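Local coordinates for DotU family type IV/VI secretion system protein (Acinetobacter baumannii, PDB 6Y4R) that is the cytoplasmic domain of TssL, a key component of the type VI secretion system that probably works in its membrane-bound assembly, at residues I5-D10 and Q43-L48; L17-Y22 and D67-T72; L48-D53 and R118-E123. All coordinates share one frame; numbering follows the deposited sequence.

How the contacts relate
The three contacts tie together an all-helical chain through helices 4-7, 9-19, 27-47, 52-71 and 119-130. Contacts 1 and 3 are neighbours, with centres about 10 Å apart, and share Leu48: contact 1 closes where helix 27-47 ends, and contact 3 joins the turn leading into helix 52-71 to the start of helix 119-130. A probable hydrogen bond from Phe50 N to Ala45 O (3.1 Å) links them. Contact 2 lies apart, its centre about 22 Å from contact 1 and 26 Å from contact 3, across the chain's centre from contact 3. Contact 1 uses the N-terminal helical region, 4-7 running into 9-19; contact 2 uses the far end of helix 9-19. Helix 52-71 is thus held near both ends.

Contact 1. Residues I5-D10 and Q43-L48; sequences IDLLHD and QQAKKL
Leu7, on the short N-terminal helix 4-7, packs against the last turn of helix 27-47 in a partly buried apolar contact supplemented by one water bridge. Its side chain points at the second helix, and the two methyl groups divide the work. CD1 rests on the buried methyl of Ala45, at 3.6 Å from Ala45 CB, where a small residue lets the leucine come close to the helix backbone. CD2 meets the more exposed Gln44 and Leu48, the latter just beyond the helix end: it stands 4.1 Å from Leu48 CD1 and 3.6 Å from Gln44 OE1. With CG anti to its carbonyl carbon (chi1 -61°), Leu7 offers its branched end to all three residues.

The main-chain carbonyl of Leu7 and the amide of Gln44 are also joined through water. One water lies 2.8 Å from both Leu7 O and Gln44 OE1 and donates to each, linking the end of helix 4-7 to a glutamine chain that is extended beyond CG. A long amide suits this exposed edge, since its CB and amide oxygen lie by the leucine methyl CD2 while the same oxygen takes the water. Phe41 and Ile2 also touch Leu7. The arrangement is helix-to-helix packing in an all-helical domain, with the N-terminal helix, which gives way to helix 9-19 at Leu8, laid against the C-terminal end of helix 27-47.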
ATOM      1  N   ILE A   5      -8.815   4.243  -4.915  1.00 34.37           N
ATOM      2  CA  ILE A   5      -8.402   2.951  -5.453  1.00 35.41           C
ATOM      3  C   ILE A   5      -8.241   3.031  -6.967  1.00 46.27           C
ATOM      4  O   ILE A   5      -7.327   2.427  -7.536  1.00 54.45           O
ATOM      5  CB  ILE A   5      -9.418   1.861  -5.045  1.00 40.11           C
ATOM      6  CG1 ILE A   5      -9.282   1.502  -3.574  1.00 36.97           C
ATOM      7  CG2 ILE A   5      -9.240   0.600  -5.860  1.00 46.27           C
ATOM      8  CD1 ILE A   5      -7.971   0.801  -3.313  1.00 38.77           C
ATOM      9  N   ASP A   6      -9.124   3.782  -7.646  1.00 49.56           N
ATOM     10  CA  ASP A   6      -9.055   3.920  -9.101  1.00 47.03           C
ATOM     11  C   ASP A   6      -7.878   4.788  -9.562  1.00 46.39           C
ATOM     12  O   ASP A   6      -7.326   4.547 -10.648  1.00 46.85           O
ATOM     13  CB  ASP A   6     -10.378   4.469  -9.656  1.00 51.44           C
ATOM     14  CG  ASP A   6     -11.586   3.573  -9.332  1.00 53.18           C
ATOM     15  OD1 ASP A   6     -11.444   2.328  -9.379  1.00 57.82           O
ATOM     16  OD2 ASP A   6     -12.689   4.112  -9.090  1.00 49.79           O
ATOM     17  N   LEU A   7      -7.469   5.785  -8.764  1.00 41.21           N
ATOM     18  CA  LEU A   7      -6.300   6.582  -9.141  1.00 37.92           C
ATOM     19  C   LEU A   7      -5.003   5.800  -8.968  1.00 33.10           C
ATOM     20  O   LEU A   7      -4.047   6.013  -9.724  1.00 38.53           O
ATOM     21  CB  LEU A   7      -6.237   7.869  -8.315  1.00 34.58           C
ATOM     22  CG  LEU A   7      -7.382   8.869  -8.398  1.00 35.45           C
ATOM     23  CD1 LEU A   7      -7.155   9.954  -7.365  1.00 32.39           C
ATOM     24  CD2 LEU A   7      -7.434   9.485  -9.794  1.00 34.33           C
ATOM     25  N   LEU A   8      -4.975   4.858  -8.026  1.00 30.86           N
ATOM     26  CA  LEU A   8      -3.859   3.944  -7.814  1.00 32.30           C
ATOM     27  C   LEU A   8      -3.969   2.684  -8.664  1.00 32.31           C
ATOM     28  O   LEU A   8      -3.202   1.731  -8.449  1.00 32.20           O
ATOM     29  CB  LEU A   8      -3.790   3.559  -6.334  1.00 30.63           C
ATOM     30  CG  LEU A   8      -3.398   4.611  -5.322  1.00 32.37           C
ATOM     31  CD1 LEU A   8      -3.722   4.054  -3.947  1.00 24.33           C
ATOM     32  CD2 LEU A   8      -1.910   4.897  -5.468  1.00 24.77           C
ATOM     33  N   HIS A   9      -4.892   2.671  -9.634  1.00 29.01           N
ATOM     34  CA  HIS A   9      -5.108   1.479 -10.456  1.00 36.03           C
ATOM     35  C   HIS A   9      -3.832   1.069 -11.184  1.00 41.89           C
ATOM     36  O   HIS A   9      -3.527  -0.126 -11.288  1.00 48.94           O
ATOM     37  CB  HIS A   9      -6.234   1.755 -11.467  1.00 43.75           C
ATOM     38  CG  HIS A   9      -6.498   0.655 -12.436  1.00 47.52           C
ATOM     39  ND1 HIS A   9      -6.438   0.841 -13.796  1.00 49.56           N
ATOM     40  CD2 HIS A   9      -6.889  -0.632 -12.261  1.00 44.22           C
ATOM     41  CE1 HIS A   9      -6.749  -0.290 -14.419  1.00 45.73           C
ATOM     42  NE2 HIS A   9      -7.024  -1.209 -13.510  1.00 43.66           N
ATOM     43  N   ASP A  10      -3.066   2.044 -11.693  1.00 39.38           N
ATOM     44  CA  ASP A  10      -1.822   1.711 -12.392  1.00 38.45           C
ATOM     45  C   ASP A  10      -0.757   1.180 -11.432  1.00 38.92           C
ATOM     46  O   ASP A  10      -0.009   0.258 -11.781  1.00 35.40           O
ATOM     47  CB  ASP A  10      -1.286   2.935 -13.140  1.00 42.93           C
ATOM     48  CG  ASP A  10      -2.071   3.253 -14.420  1.00 55.00           C
ATOM     49  OD1 ASP A  10      -2.880   2.405 -14.883  1.00 60.04           O
ATOM     50  OD2 ASP A  10      -1.855   4.354 -14.982  1.00 53.91           O
ATOM     51  N   GLN A  43      -0.918  14.611  -7.874  1.00 45.78           N
ATOM     52  CA  GLN A  43      -1.447  15.653  -8.756  1.00 48.88           C
ATOM     53  C   GLN A  43      -2.908  15.414  -9.147  1.00 45.28           C
ATOM     54  O   GLN A  43      -3.711  16.352  -9.162  1.00 45.81           O
ATOM     55  CB  GLN A  43      -0.569  15.753 -10.009  1.00 61.09           C
ATOM     56  CG  GLN A  43      -1.318  16.028 -11.306  1.00 71.57           C
ATOM     57  CD  GLN A  43      -0.488  15.720 -12.536  1.00 76.08           C
ATOM     58  OE1 GLN A  43       0.519  15.004 -12.468  1.00 74.87           O
ATOM     59  NE2 GLN A  43      -0.918  16.265 -13.669  1.00 80.63           N
ATOM     60  N   GLN A  44      -3.272  14.166  -9.467  1.00 44.95           N
ATOM     61  CA  GLN A  44      -4.651  13.882  -9.868  1.00 45.56           C
ATOM     62  C   GLN A  44      -5.593  13.879  -8.675  1.00 39.47           C
ATOM     63  O   GLN A  44      -6.730  14.349  -8.780  1.00 41.64           O
ATOM     64  CB  GLN A  44      -4.734  12.542 -10.604  1.00 52.03           C
ATOM     65  CG  GLN A  44      -4.077  12.517 -11.972  1.00 55.42           C
ATOM     66  CD  GLN A  44      -4.389  11.233 -12.713  1.00 61.42           C
ATOM     67  OE1 GLN A  44      -4.842  10.252 -12.109  1.00 57.31           O
ATOM     68  NE2 GLN A  44      -4.184  11.239 -14.033  1.00 67.28           N
ATOM     69  N   ALA A  45      -5.152  13.334  -7.539  1.00 37.41           N
ATOM     70  CA  ALA A  45      -6.011  13.325  -6.355  1.00 34.61           C
ATOM     71  C   ALA A  45      -6.180  14.727  -5.781  1.00 43.18           C
ATOM     72  O   ALA A  45      -7.249  15.052  -5.259  1.00 45.72           O
ATOM     73  CB  ALA A  45      -5.458  12.373  -5.301  1.00 32.43           C
ATOM     74  N   LYS A  46      -5.132  15.569  -5.865  1.00 45.51           N
ATOM     75  CA  LYS A  46      -5.248  16.949  -5.421  1.00 39.91           C
ATOM     76  C   LYS A  46      -6.224  17.738  -6.287  1.00 47.92           C
ATOM     77  O   LYS A  46      -7.033  18.498  -5.739  1.00 61.80           O
ATOM     78  CB  LYS A  46      -3.891  17.650  -5.403  1.00 38.90           C
ATOM     79  CG  LYS A  46      -2.795  16.995  -4.581  1.00 52.82           C
ATOM     80  CD  LYS A  46      -1.745  18.054  -4.221  1.00 55.61           C
ATOM     81  CE  LYS A  46      -1.303  18.867  -5.466  1.00 57.64           C
ATOM     82  NZ  LYS A  46      -0.703  20.184  -5.010  1.00 64.57           N
ATOM     83  N   LYS A  47      -6.244  17.511  -7.610  1.00 46.25           N
ATOM     84  CA  LYS A  47      -7.174  18.238  -8.480  1.00 54.69           C
ATOM     85  C   LYS A  47      -8.589  17.775  -8.350  1.00 51.31           C
ATOM     86  O   LYS A  47      -9.501  18.511  -8.737  1.00 51.69           O
ATOM     87  CB  LYS A  47      -7.012  17.953  -9.960  1.00 64.53           C
ATOM     88  CG  LYS A  47      -6.303  18.751 -10.936  1.00 74.62           C
ATOM     89  CD  LYS A  47      -5.451  17.909 -11.686  1.00 80.15           C
ATOM     90  CE  LYS A  47      -5.305  18.719 -12.858  1.00 85.57           C
ATOM     91  NZ  LYS A  47      -4.443  18.020 -13.784  1.00 85.20           N
ATOM     92  N   LEU A  48      -8.777  16.539  -7.925  1.00 48.10           N
ATOM     93  CA  LEU A  48     -10.112  16.048  -7.656  1.00 46.25           C
ATOM     94  C   LEU A  48     -10.539  16.368  -6.244  1.00 47.96           C
ATOM     95  O   LEU A  48     -11.621  15.952  -5.828  1.00 48.43           O
ATOM     96  CB  LEU A  48     -10.212  14.546  -7.939  1.00 40.15           C
ATOM     97  CG  LEU A  48     -10.102  14.065  -9.399  1.00 44.17           C
ATOM     98  CD1 LEU A  48     -10.153  12.529  -9.486  1.00 39.19           C
ATOM     99  CD2 LEU A  48     -11.182  14.692 -10.288  1.00 44.30           C
TER
HETATM  100  O   HOH W   1      -3.231   8.471 -10.712  1.00 11.54           O

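Contact 2. Residues L17-Y22 and D67-T72; sequences LIRNQY and DETIVT
Arg19 meets Thr69 with its aliphatic stem, not its flat guanidinium: Arg19 CG lies 4.1 Å from Thr69 CG2, and the two side chains run at about a right angle. Two further flat groups, the Tyr22 ring and the Gln21 amide, belong to the turn that follows. One face of the Tyr22 ring carries Leu17 CD1, which sits 3.8 Å above the plane and is displaced to the rim. The amide of Gln21 folds back on its own helix end, where Gln21 NE2 donates to Arg19 O at 3.1 Å; the acceptor is in the amide plane, but the donor approaches from above the carbonyl plane, 66° out of it.

The buried core of the contact is made by Ile18, whose two branches take different partners. CG2 lies against the methyl of Thr69, 3.6 Å from Thr69 CG2, while CD1 at the far end of the longer branch reaches Ile70 CG1 at 3.7 Å. Thr69 can serve a buried apolar site because its two branches are sorted: chi1 of -62° sets OG1 beside the backbone N and CG2 anti to it, so that CG2 faces the isoleucine, and OG1 is bonded to Leu65 O one turn back in its own helix. The Ile70 chain crosses Ile18 at a slant, with CG1 and CD1 both near Ile18 CD1.

A Schellman motif ends helix 9-19: Gln21 has the positive phi of the C-prime residue, Tyr22 N bonds Leu17 O and Gln21 N bonds Ile18 O. Just before it, Ile18 and Arg19 pack on helix 52-71, helix-helix packing in an all-helical domain.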
ATOM      1  N   LEU A  17       1.671  -7.804 -10.263  1.00 34.07           N
ATOM      2  CA  LEU A  17       2.629  -8.543 -11.095  1.00 35.43           C
ATOM      3  C   LEU A  17       3.710  -9.201 -10.252  1.00 35.03           C
ATOM      4  O   LEU A  17       4.101 -10.347 -10.509  1.00 41.96           O
ATOM      5  CB  LEU A  17       3.306  -7.638 -12.126  1.00 31.76           C
ATOM      6  CG  LEU A  17       2.525  -7.104 -13.319  1.00 30.01           C
ATOM      7  CD1 LEU A  17       3.362  -6.064 -14.064  1.00 26.29           C
ATOM      8  CD2 LEU A  17       2.070  -8.237 -14.252  1.00 29.36           C
ATOM      9  N   ILE A  18       4.230  -8.482  -9.264  1.00 28.91           N
ATOM     10  CA  ILE A  18       5.245  -9.050  -8.377  1.00 33.80           C
ATOM     11  C   ILE A  18       4.661 -10.187  -7.559  1.00 39.63           C
ATOM     12  O   ILE A  18       5.305 -11.228  -7.357  1.00 47.08           O
ATOM     13  CB  ILE A  18       5.863  -7.955  -7.488  1.00 31.20           C
ATOM     14  CG1 ILE A  18       6.540  -6.902  -8.371  1.00 30.29           C
ATOM     15  CG2 ILE A  18       6.784  -8.559  -6.439  1.00 28.33           C
ATOM     16  CD1 ILE A  18       7.339  -5.895  -7.595  1.00 44.97           C
ATOM     17  N   ARG A  19       3.419 -10.021  -7.100  1.00 35.71           N
ATOM     18  CA  ARG A  19       2.758 -11.104  -6.395  1.00 29.50           C
ATOM     19  C   ARG A  19       2.613 -12.299  -7.312  1.00 29.36           C
ATOM     20  O   ARG A  19       2.715 -13.445  -6.867  1.00 37.04           O
ATOM     21  CB  ARG A  19       1.391 -10.630  -5.918  1.00 31.90           C
ATOM     22  CG  ARG A  19       1.381  -9.695  -4.695  1.00 41.37           C
ATOM     23  CD  ARG A  19      -0.051  -9.602  -4.193  1.00 44.36           C
ATOM     24  NE  ARG A  19      -0.337 -10.475  -3.057  1.00 45.30           N
ATOM     25  CZ  ARG A  19      -1.482 -11.137  -2.924  1.00 48.25           C
ATOM     26  NH1 ARG A  19      -2.417 -11.040  -3.872  1.00 45.26           N
ATOM     27  NH2 ARG A  19      -1.687 -11.909  -1.863  1.00 49.19           N
ATOM     28  N   ASN A  20       2.419 -12.040  -8.605  1.00 31.23           N
ATOM     29  CA  ASN A  20       2.282 -13.063  -9.627  1.00 35.08           C
ATOM     30  C   ASN A  20       3.615 -13.468 -10.241  1.00 34.72           C
ATOM     31  O   ASN A  20       3.642 -14.020 -11.353  1.00 34.45           O
ATOM     32  CB  ASN A  20       1.326 -12.579 -10.708  1.00 39.35           C
ATOM     33  CG  ASN A  20      -0.081 -12.408 -10.192  1.00 40.20           C
ATOM     34  OD1 ASN A  20      -0.398 -12.820  -9.064  1.00 48.41           O
ATOM     35  ND2 ASN A  20      -0.951 -11.831 -11.024  1.00 36.16           N
ATOM     36  N   GLN A  21       4.713 -13.183  -9.553  1.00 36.52           N
ATOM     37  CA  GLN A  21       6.035 -13.720  -9.823  1.00 36.95           C
ATOM     38  C   GLN A  21       6.676 -13.076 -11.047  1.00 35.17           C
ATOM     39  O   GLN A  21       7.702 -13.581 -11.534  1.00 38.35           O
ATOM     40  CB  GLN A  21       5.997 -15.249  -9.961  1.00 34.83           C
ATOM     41  CG  GLN A  21       5.706 -15.948  -8.633  1.00 30.10           C
ATOM     42  CD  GLN A  21       6.426 -15.270  -7.463  1.00 38.35           C
ATOM     43  OE1 GLN A  21       7.616 -15.501  -7.231  1.00 45.73           O
ATOM     44  NE2 GLN A  21       5.690 -14.456  -6.697  1.00 34.31           N
ATOM     45  N   TYR A  22       6.112 -11.985 -11.569  1.00 33.17           N
ATOM     46  CA  TYR A  22       6.795 -11.235 -12.612  1.00 26.09           C
ATOM     47  C   TYR A  22       7.962 -10.477 -11.995  1.00 31.25           C
ATOM     48  O   TYR A  22       7.831  -9.856 -10.933  1.00 33.26           O
ATOM     49  CB  TYR A  22       5.827 -10.263 -13.294  1.00 31.06           C
ATOM     50  CG  TYR A  22       6.483  -9.025 -13.900  1.00 30.83           C
ATOM     51  CD1 TYR A  22       6.651  -7.864 -13.144  1.00 27.96           C
ATOM     52  CD2 TYR A  22       6.909  -9.012 -15.218  1.00 28.92           C
ATOM     53  CE1 TYR A  22       7.230  -6.747 -13.677  1.00 27.34           C
ATOM     54  CE2 TYR A  22       7.494  -7.903 -15.764  1.00 26.83           C
ATOM     55  CZ  TYR A  22       7.654  -6.770 -14.995  1.00 34.22           C
ATOM     56  OH  TYR A  22       8.249  -5.650 -15.555  1.00 38.65           O
ATOM     57  N   ASP A  67       6.817  -2.132  -0.548  1.00 20.69           N
ATOM     58  CA  ASP A  67       8.084  -2.481   0.085  1.00 20.93           C
ATOM     59  C   ASP A  67       8.071  -3.917   0.594  1.00 32.08           C
ATOM     60  O   ASP A  67       9.026  -4.671   0.361  1.00 32.83           O
ATOM     61  CB  ASP A  67       8.410  -1.549   1.262  1.00 21.20           C
ATOM     62  CG  ASP A  67       8.948  -0.165   0.846  1.00 28.14           C
ATOM     63  OD1 ASP A  67       9.240   0.073  -0.348  1.00 26.50           O
ATOM     64  OD2 ASP A  67       9.209   0.656   1.761  1.00 30.64           O
ATOM     65  N   GLU A  68       6.973  -4.343   1.230  1.00 23.53           N
ATOM     66  CA  GLU A  68       6.960  -5.674   1.836  1.00 26.27           C
ATOM     67  C   GLU A  68       6.703  -6.775   0.822  1.00 31.09           C
ATOM     68  O   GLU A  68       7.170  -7.905   1.006  1.00 34.12           O
ATOM     69  CB  GLU A  68       5.953  -5.735   2.985  1.00 34.27           C
ATOM     70  CG  GLU A  68       5.546  -7.156   3.386  1.00 38.23           C
ATOM     71  CD  GLU A  68       4.435  -7.219   4.438  1.00 41.05           C
ATOM     72  OE1 GLU A  68       4.617  -6.614   5.509  1.00 42.56           O
ATOM     73  OE2 GLU A  68       3.382  -7.859   4.205  1.00 40.85           O
ATOM     74  N   THR A  69       5.972  -6.469  -0.246  1.00 33.20           N
ATOM     75  CA  THR A  69       5.819  -7.426  -1.333  1.00 30.42           C
ATOM     76  C   THR A  69       7.183  -7.804  -1.896  1.00 30.14           C
ATOM     77  O   THR A  69       7.463  -8.983  -2.148  1.00 32.32           O
ATOM     78  CB  THR A  69       4.925  -6.834  -2.423  1.00 31.46           C
ATOM     79  OG1 THR A  69       3.627  -6.569  -1.883  1.00 40.00           O
ATOM     80  CG2 THR A  69       4.800  -7.773  -3.586  1.00 22.61           C
ATOM     81  N   ILE A  70       8.037  -6.799  -2.111  1.00 25.89           N
ATOM     82  CA  ILE A  70       9.353  -7.020  -2.701  1.00 21.71           C
ATOM     83  C   ILE A  70      10.290  -7.716  -1.717  1.00 22.27           C
ATOM     84  O   ILE A  70      10.996  -8.663  -2.077  1.00 25.09           O
ATOM     85  CB  ILE A  70       9.939  -5.687  -3.190  1.00 22.90           C
ATOM     86  CG1 ILE A  70       9.221  -5.246  -4.466  1.00 21.15           C
ATOM     87  CG2 ILE A  70      11.460  -5.808  -3.363  1.00 24.42           C
ATOM     88  CD1 ILE A  70       9.588  -3.888  -4.921  1.00 21.02           C
ATOM     89  N   VAL A  71      10.341  -7.242  -0.470  1.00 22.36           N
ATOM     90  CA  VAL A  71      11.326  -7.772   0.468  1.00 23.12           C
ATOM     91  C   VAL A  71      10.996  -9.198   0.942  1.00 24.00           C
ATOM     92  O   VAL A  71      11.912  -9.945   1.305  1.00 30.45           O
ATOM     93  CB  VAL A  71      11.506  -6.766   1.637  1.00 23.18           C
ATOM     94  CG1 VAL A  71      10.325  -6.806   2.659  1.00 23.34           C
ATOM     95  CG2 VAL A  71      12.846  -6.962   2.313  1.00 24.01           C
ATOM     96  N   THR A  72       9.720  -9.613   0.934  1.00 23.98           N
ATOM     97  CA  THR A  72       9.328 -10.952   1.391  1.00 25.04           C
ATOM     98  C   THR A  72       9.574 -12.034   0.340  1.00 32.91           C
ATOM     99  O   THR A  72       9.500 -13.233   0.655  1.00 34.90           O
ATOM    100  CB  THR A  72       7.856 -10.988   1.824  1.00 25.05           C
ATOM    101  OG1 THR A  72       7.024 -10.382   0.822  1.00 26.57           O
ATOM    102  CG2 THR A  72       7.680 -10.266   3.150  1.00 26.79           C
TER

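Contact 3. Residues L48-D53 and R118-E123; sequences LQFSAD and RLAALE
Phe50 and Ala120 make the apolar part of this surface contact. The ring presents an edge: Phe50 CE1 lies 4.0 Å from Ala120 CB, and the methyl is near the ring plane. An alanine fits here because its single methyl leaves room for the ring, and Leu4 of helix 4-7 touches both residues.

Arg118, the N-cap residue of helix 119-130, makes a van der Waals contact with Asp53. Arg118 NH2 lies 3.6 Å from both Asp53 CB and Asp53 C, and CB approaches the guanidinium obliquely. The opposite charges stay apart, since Asp53 OD2 is 5.3 Å from Arg118 NH2.

The polar links of the arginine, whose chain is bent at chi2 and chi3, are salt bridges to Asp54 through NH2 and Asp57 through NH1, both on helix 52-71. A local cap shapes the start of that helix: Ser51 is its N-cap, and the serine hydroxyl OG bonds Asp54 N.

Between the two segments themselves the join is therefore van der Waals. The salt bridges to Asp54 and Asp57, acidic residues in the first turns of helix 52-71 where the helix dipole would probably favour them, probably add electrostatic attraction.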
ATOM      1  N   LEU A  48      -8.777  16.539  -7.925  1.00 48.10           N
ATOM      2  CA  LEU A  48     -10.112  16.048  -7.656  1.00 46.25           C
ATOM      3  C   LEU A  48     -10.539  16.368  -6.244  1.00 47.96           C
ATOM      4  O   LEU A  48     -11.621  15.952  -5.828  1.00 48.43           O
ATOM      5  CB  LEU A  48     -10.212  14.546  -7.939  1.00 40.15           C
ATOM      6  CG  LEU A  48     -10.102  14.065  -9.399  1.00 44.17           C
ATOM      7  CD1 LEU A  48     -10.153  12.529  -9.486  1.00 39.19           C
ATOM      8  CD2 LEU A  48     -11.182  14.692 -10.288  1.00 44.30           C
ATOM      9  N   GLN A  49      -9.703  17.106  -5.515  1.00 54.43           N
ATOM     10  CA  GLN A  49     -10.057  17.792  -4.286  1.00 59.15           C
ATOM     11  C   GLN A  49     -10.130  16.834  -3.102  1.00 55.11           C
ATOM     12  O   GLN A  49     -10.840  17.112  -2.132  1.00 54.72           O
ATOM     13  CB  GLN A  49     -11.382  18.561  -4.460  1.00 69.50           C
ATOM     14  CG  GLN A  49     -11.449  19.366  -5.784  1.00 78.42           C
ATOM     15  CD  GLN A  49     -11.674  20.851  -5.635  1.00 86.86           C
ATOM     16  OE1 GLN A  49     -11.585  21.399  -4.542  1.00 90.71           O
ATOM     17  NE2 GLN A  49     -11.963  21.517  -6.750  1.00 90.20           N
ATOM     18  N   PHE A  50      -9.425  15.699  -3.154  1.00 49.32           N
ATOM     19  CA  PHE A  50      -9.296  14.875  -1.962  1.00 45.15           C
ATOM     20  C   PHE A  50      -8.421  15.604  -0.949  1.00 50.68           C
ATOM     21  O   PHE A  50      -7.482  16.315  -1.311  1.00 57.08           O
ATOM     22  CB  PHE A  50      -8.670  13.512  -2.267  1.00 40.87           C
ATOM     23  CG  PHE A  50      -9.515  12.594  -3.115  1.00 33.39           C
ATOM     24  CD1 PHE A  50     -10.295  11.610  -2.522  1.00 44.22           C
ATOM     25  CD2 PHE A  50      -9.504  12.688  -4.496  1.00 34.67           C
ATOM     26  CE1 PHE A  50     -11.064  10.755  -3.284  1.00 32.63           C
ATOM     27  CE2 PHE A  50     -10.268  11.833  -5.271  1.00 34.58           C
ATOM     28  CZ  PHE A  50     -11.048  10.867  -4.660  1.00 33.67           C
ATOM     29  N   SER A  51      -8.715  15.391   0.333  1.00 44.93           N
ATOM     30  CA  SER A  51      -7.978  16.068   1.386  1.00 37.88           C
ATOM     31  C   SER A  51      -6.525  15.615   1.385  1.00 41.75           C
ATOM     32  O   SER A  51      -6.200  14.500   0.969  1.00 38.12           O
ATOM     33  CB  SER A  51      -8.618  15.795   2.748  1.00 39.23           C
ATOM     34  OG  SER A  51      -8.127  14.588   3.304  1.00 47.16           O
ATOM     35  N   ALA A  52      -5.651  16.502   1.880  1.00 47.52           N
ATOM     36  CA  ALA A  52      -4.219  16.216   1.946  1.00 41.14           C
ATOM     37  C   ALA A  52      -3.913  14.990   2.790  1.00 43.51           C
ATOM     38  O   ALA A  52      -2.926  14.294   2.520  1.00 50.34           O
ATOM     39  CB  ALA A  52      -3.463  17.427   2.489  1.00 41.17           C
ATOM     40  N   ASP A  53      -4.726  14.701   3.815  1.00 42.15           N
ATOM     41  CA  ASP A  53      -4.459  13.506   4.611  1.00 45.72           C
ATOM     42  C   ASP A  53      -4.834  12.235   3.858  1.00 47.62           C
ATOM     43  O   ASP A  53      -4.121  11.226   3.959  1.00 45.46           O
ATOM     44  CB  ASP A  53      -5.191  13.560   5.951  1.00 44.89           C
ATOM     45  CG  ASP A  53      -4.979  14.864   6.678  1.00 55.17           C
ATOM     46  OD1 ASP A  53      -4.018  14.959   7.472  1.00 58.21           O
ATOM     47  OD2 ASP A  53      -5.780  15.798   6.471  1.00 62.31           O
ATOM     48  N   ARG A 118     -13.627   9.537   6.009  1.00 38.20           N
ATOM     49  CA  ARG A 118     -12.350   9.144   5.422  1.00 32.76           C
ATOM     50  C   ARG A 118     -12.418   7.787   4.732  1.00 36.33           C
ATOM     51  O   ARG A 118     -11.397   7.099   4.603  1.00 33.54           O
ATOM     52  CB  ARG A 118     -11.229   9.189   6.458  1.00 28.84           C
ATOM     53  CG  ARG A 118     -11.171  10.560   7.119  1.00 33.32           C
ATOM     54  CD  ARG A 118      -9.853  11.254   6.992  1.00 35.25           C
ATOM     55  NE  ARG A 118      -8.734  10.657   7.703  1.00 38.13           N
ATOM     56  CZ  ARG A 118      -7.534  10.441   7.182  1.00 43.33           C
ATOM     57  NH1 ARG A 118      -6.591   9.947   7.955  1.00 43.11           N
ATOM     58  NH2 ARG A 118      -7.311  10.711   5.909  1.00 50.05           N
ATOM     59  N   LEU A 119     -13.604   7.451   4.197  1.00 39.07           N
ATOM     60  CA  LEU A 119     -13.849   6.138   3.607  1.00 40.77           C
ATOM     61  C   LEU A 119     -13.064   5.924   2.328  1.00 40.72           C
ATOM     62  O   LEU A 119     -12.779   4.776   1.971  1.00 41.97           O
ATOM     63  CB  LEU A 119     -15.343   5.958   3.346  1.00 29.72           C
ATOM     64  CG  LEU A 119     -15.836   4.865   2.393  1.00 29.88           C
ATOM     65  CD1 LEU A 119     -15.720   3.502   3.008  1.00 35.56           C
ATOM     66  CD2 LEU A 119     -17.295   5.137   2.022  1.00 31.30           C
ATOM     67  N   ALA A 120     -12.728   6.997   1.607  1.00 42.37           N
ATOM     68  CA  ALA A 120     -11.873   6.834   0.431  1.00 45.64           C
ATOM     69  C   ALA A 120     -10.492   6.338   0.842  1.00 45.92           C
ATOM     70  O   ALA A 120      -9.941   5.426   0.221  1.00 49.24           O
ATOM     71  CB  ALA A 120     -11.771   8.137  -0.366  1.00 48.91           C
ATOM     72  N   ALA A 121      -9.921   6.923   1.897  1.00 45.78           N
ATOM     73  CA  ALA A 121      -8.648   6.418   2.403  1.00 40.69           C
ATOM     74  C   ALA A 121      -8.781   4.990   2.917  1.00 36.79           C
ATOM     75  O   ALA A 121      -7.903   4.154   2.681  1.00 36.76           O
ATOM     76  CB  ALA A 121      -8.126   7.319   3.526  1.00 26.05           C
ATOM     77  N   LEU A 122      -9.898   4.676   3.578  1.00 38.59           N
ATOM     78  CA  LEU A 122     -10.000   3.376   4.235  1.00 37.08           C
ATOM     79  C   LEU A 122     -10.184   2.254   3.225  1.00 33.26           C
ATOM     80  O   LEU A 122      -9.744   1.128   3.473  1.00 42.75           O
ATOM     81  CB  LEU A 122     -11.106   3.406   5.302  1.00 35.98           C
ATOM     82  CG  LEU A 122     -11.581   2.129   5.998  1.00 26.19           C
ATOM     83  CD1 LEU A 122     -10.543   1.709   7.025  1.00 25.80           C
ATOM     84  CD2 LEU A 122     -12.886   2.404   6.688  1.00 27.09           C
ATOM     85  N   GLU A 123     -10.787   2.550   2.070  1.00 32.12           N
ATOM     86  CA  GLU A 123     -10.880   1.573   0.985  1.00 30.28           C
ATOM     87  C   GLU A 123      -9.503   1.173   0.452  1.00 27.25           C
ATOM     88  O   GLU A 123      -9.304   0.029   0.028  1.00 27.01           O
ATOM     89  CB  GLU A 123     -11.716   2.157  -0.148  1.00 38.01           C
ATOM     90  CG  GLU A 123     -13.199   1.835  -0.117  1.00 46.56           C
ATOM     91  CD  GLU A 123     -14.019   2.860  -0.888  1.00 50.80           C
ATOM     92  OE1 GLU A 123     -13.416   3.856  -1.330  1.00 60.31           O
ATOM     93  OE2 GLU A 123     -15.227   2.629  -1.159  1.00 38.93           O
TER